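Meso-diaminopimelate dehydrogenase (Clostridium tetani, PDB 3WGQ) catalyses the reversible NADP+-dependent oxidative deamination of meso-diaminopimelate at its D-amino acid centre, giving L-2-amino-6-oxopimelate and ammonia. Local coordinates at the interface of chains A and B. Sequence-based numbering; all coordinates share one arbitrary frame. Chains: chain A/B, Meso-diaminopimelate dehydrogenase.

The interface of chains A and B. Residues chain A 127, 269-273, 279, 283; chain B 134, 138-139, 265-268.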
loop_
_atom_site.group_PDB
_atom_site.type_symbol
_atom_site.label_atom_id
_atom_site.label_comp_id
_atom_site.label_asym_id
_atom_site.label_seq_id
_atom_site.Cartn_x
_atom_site.Cartn_y
_atom_site.Cartn_z
ATOM N N LEU A 127 -3.820 -6.291 4.072
ATOM C CA LEU A 127 -2.851 -5.499 3.333
ATOM C C LEU A 127 -2.924 -5.709 1.824
ATOM O O LEU A 127 -2.919 -4.745 1.059
ATOM C CB LEU A 127 -1.444 -5.803 3.852
ATOM C CG LEU A 127 -0.952 -4.901 4.994
ATOM C CD1 LEU A 127 -2.079 -4.583 5.956
ATOM C CD2 LEU A 127 0.203 -5.554 5.700
ATOM N N PHE A 269 3.510 -4.188 -4.395
ATOM C CA PHE A 269 3.530 -4.259 -2.938
ATOM C C PHE A 269 3.852 -5.714 -2.662
ATOM O O PHE A 269 3.245 -6.598 -3.269
ATOM C CB PHE A 269 2.148 -3.945 -2.341
ATOM C CG PHE A 269 2.088 -4.085 -0.840
ATOM C CD1 PHE A 269 2.557 -3.067 -0.008
ATOM C CD2 PHE A 269 1.591 -5.244 -0.255
ATOM C CE1 PHE A 269 2.536 -3.200 1.391
ATOM C CE2 PHE A 269 1.561 -5.394 1.146
ATOM C CZ PHE A 269 2.039 -4.363 1.970
ATOM N N ASN A 270 4.801 -5.978 -1.777
ATOM C CA ASN A 270 5.106 -7.355 -1.450
ATOM C C ASN A 270 5.544 -7.543 -0.003
ATOM O O ASN A 270 5.954 -6.590 0.673
ATOM C CB ASN A 270 6.144 -7.937 -2.431
ATOM C CG ASN A 270 7.526 -7.348 -2.262
ATOM O OD1 ASN A 270 8.062 -7.296 -1.158
ATOM N ND2 ASN A 270 8.121 -6.918 -3.369
ATOM N N LEU A 271 5.425 -8.782 0.469
ATOM C CA LEU A 271 5.787 -9.143 1.831
ATOM C C LEU A 271 6.708 -10.354 1.839
ATOM O O LEU A 271 6.502 -11.297 1.081
ATOM C CB LEU A 271 4.533 -9.496 2.646
ATOM C CG LEU A 271 3.459 -8.430 2.863
ATOM C CD1 LEU A 271 2.278 -9.053 3.584
ATOM C CD2 LEU A 271 4.029 -7.278 3.691
ATOM N N ASN A 272 7.726 -10.313 2.691
ATOM C CA ASN A 272 8.655 -11.432 2.854
ATOM C C ASN A 272 8.670 -11.624 4.366
ATOM O O ASN A 272 9.355 -10.898 5.090
ATOM C CB ASN A 272 10.056 -11.078 2.356
ATOM C CG ASN A 272 10.953 -12.305 2.236
ATOM O OD1 ASN A 272 10.906 -13.207 3.074
ATOM N ND2 ASN A 272 11.782 -12.334 1.199
ATOM N N LEU A 273 7.910 -12.603 4.836
ATOM C CA LEU A 273 7.767 -12.839 6.267
ATOM C C LEU A 273 8.433 -14.092 6.821
ATOM O O LEU A 273 8.080 -15.203 6.429
ATOM C CB LEU A 273 6.275 -12.890 6.599
ATOM C CG LEU A 273 5.379 -11.889 5.859
ATOM C CD1 LEU A 273 3.923 -12.226 6.126
ATOM C CD2 LEU A 273 5.712 -10.467 6.303
ATOM N N PHE A 279 3.360 -11.792 11.834
ATOM C CA PHE A 279 3.122 -10.596 11.038
ATOM C C PHE A 279 1.623 -10.300 11.093
ATOM O O PHE A 279 1.208 -9.159 11.296
ATOM C CB PHE A 279 3.556 -10.788 9.583
ATOM C CG PHE A 279 3.440 -9.537 8.763
ATOM C CD1 PHE A 279 4.341 -8.486 8.942
ATOM C CD2 PHE A 279 2.395 -9.376 7.853
ATOM C CE1 PHE A 279 4.192 -7.298 8.232
ATOM C CE2 PHE A 279 2.239 -8.192 7.138
ATOM C CZ PHE A 279 3.138 -7.147 7.327
ATOM N N VAL A 283 -0.363 -6.944 12.410
ATOM C CA VAL A 283 -1.392 -6.239 11.649
ATOM C C VAL A 283 -2.637 -6.076 12.519
ATOM O O VAL A 283 -3.209 -4.993 12.594
ATOM C CB VAL A 283 -1.784 -7.000 10.351
ATOM C CG1 VAL A 283 -2.958 -6.297 9.675
ATOM C CG2 VAL A 283 -0.600 -7.063 9.394
ATOM N N LEU B 134 2.227 3.050 6.803
ATOM C CA LEU B 134 1.782 1.669 6.982
ATOM C C LEU B 134 2.907 0.812 7.550
ATOM O O LEU B 134 2.699 0.036 8.477
ATOM C CB LEU B 134 1.305 1.083 5.638
ATOM C CG LEU B 134 0.669 -0.315 5.672
ATOM C CD1 LEU B 134 -0.623 -0.268 6.492
ATOM C CD2 LEU B 134 0.379 -0.787 4.242
ATOM N N ILE B 138 2.528 -1.054 11.157
ATOM C CA ILE B 138 2.430 -2.508 11.228
ATOM C C ILE B 138 3.644 -3.096 11.953
ATOM O O ILE B 138 3.515 -4.022 12.764
ATOM C CB ILE B 138 2.356 -3.122 9.811
ATOM C CG1 ILE B 138 1.201 -2.492 9.023
ATOM C CG2 ILE B 138 2.218 -4.624 9.904
ATOM C CD1 ILE B 138 -0.149 -2.638 9.657
ATOM N N LEU B 139 4.819 -2.554 11.649
ATOM C CA LEU B 139 6.064 -3.014 12.257
ATOM C C LEU B 139 6.748 -1.865 13.003
ATOM O O LEU B 139 7.719 -1.288 12.522
ATOM C CB LEU B 139 6.988 -3.573 11.170
ATOM C CG LEU B 139 6.492 -4.828 10.443
ATOM C CD1 LEU B 139 7.424 -5.138 9.271
ATOM C CD2 LEU B 139 6.431 -6.006 11.416
ATOM N N GLN B 265 10.740 -9.463 9.264
ATOM C CA GLN B 265 9.516 -9.198 8.515
ATOM C C GLN B 265 9.816 -8.007 7.616
ATOM O O GLN B 265 10.239 -6.953 8.090
ATOM C CB GLN B 265 8.368 -8.881 9.478
ATOM C CG GLN B 265 8.291 -9.831 10.675
ATOM C CD GLN B 265 7.660 -11.180 10.357
ATOM O OE1 GLN B 265 7.994 -11.828 9.363
ATOM N NE2 GLN B 265 6.753 -11.613 11.218
ATOM N N VAL B 266 9.605 -8.179 6.315
ATOM C CA VAL B 266 9.890 -7.120 5.357
ATOM C C VAL B 266 8.682 -6.779 4.492
ATOM O O VAL B 266 8.030 -7.666 3.931
ATOM C CB VAL B 266 11.070 -7.516 4.428
ATOM C CG1 VAL B 266 11.352 -6.399 3.434
ATOM C CG2 VAL B 266 12.319 -7.801 5.259
ATOM N N MET B 267 8.399 -5.485 4.394
ATOM C CA MET B 267 7.297 -4.974 3.599
ATOM C C MET B 267 7.899 -4.062 2.541
ATOM O O MET B 267 8.795 -3.261 2.833
ATOM C CB MET B 267 6.349 -4.149 4.469
ATOM C CG MET B 267 5.779 -4.881 5.666
ATOM S SD MET B 267 4.914 -3.733 6.782
ATOM C CE MET B 267 3.684 -3.074 5.712
ATOM N N GLU B 268 7.410 -4.164 1.314
ATOM C CA GLU B 268 7.930 -3.320 0.247
ATOM C C GLU B 268 6.848 -2.798 -0.683
ATOM O O GLU B 268 5.886 -3.503 -0.990
ATOM C CB GLU B 268 8.977 -4.088 -0.586
ATOM C CG GLU B 268 9.537 -3.278 -1.751
ATOM C CD GLU B 268 10.680 -3.970 -2.496
ATOM O OE1 GLU B 268 11.272 -4.920 -1.948
ATOM O OE2 GLU B 268 10.995 -3.541 -3.629
HETATM O O HOH W 1 11.071 -6.995 -0.509
#
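Strand 263-273 of each subunit pairs antiparallel with its twin across the two-fold axis, so that one sheet runs through the two-chain assembly, consistent with the homodimer of this enzyme family. A:Asn270 faces B:Glu268 and A:Asn272 faces B:Val266, each pair joined by two backbone bonds. In the first, A:Asn270 N reaches B:Glu268 O at 2.8 Å within the carbonyl plane. In the second, B:Val266 N comes to A:Asn272 O at 3.0 Å from above that plane, 33° out of it, so this bond misses the lone pair.

One side of the sheet is mostly apolar, with the amide of B:Gln265 at its margin, sliding past A:Phe279. B:Met267 is the side chain to follow. Its CB lies against A:Leu271 CD2, and CG, set beside its own backbone N (chi1 -57°), presses closer to the same methyl, at 3.6 Å, while also touching A:Phe279 CZ. The sulfur SD then meets the A:Phe279 ring at its edge, in plane, 3.9 Å from CE1. A bend at chi3 turns CE towards A:Leu127 CD2, 4.3 Å away. A:Phe279, on helix 276-296, is the hub here: its CG stands anti to the backbone N (chi1 -175°), sending the ring from the helix towards the chain B strand. A:Leu273 CD2 from its own chain covers one face, towards the rim. B:Ile138 CG2, at the end of helix 123-138, sits 3.7 Å from A:Phe279 CE1 and also touches A:Val283 CG2; the side chain of B:Leu139 crosses that of A:Phe279 at about a right angle, its methyl groups meeting CD1 and CE1. Together they should hold the ring's orientation.

The opposite side carries A:Asn270, A:Asn272 and B:Glu268, together with B:Val266. A:Asn270 and B:Glu268 lie alongside each other, pointing the same way, with amide and carboxylate planes steeply inclined. A water links their tips instead of a direct bond: it lies 3.1 Å from the amide oxygen A:Asn270 OD1 and 2.5 Å from the carboxylate oxygen B:Glu268 OE1.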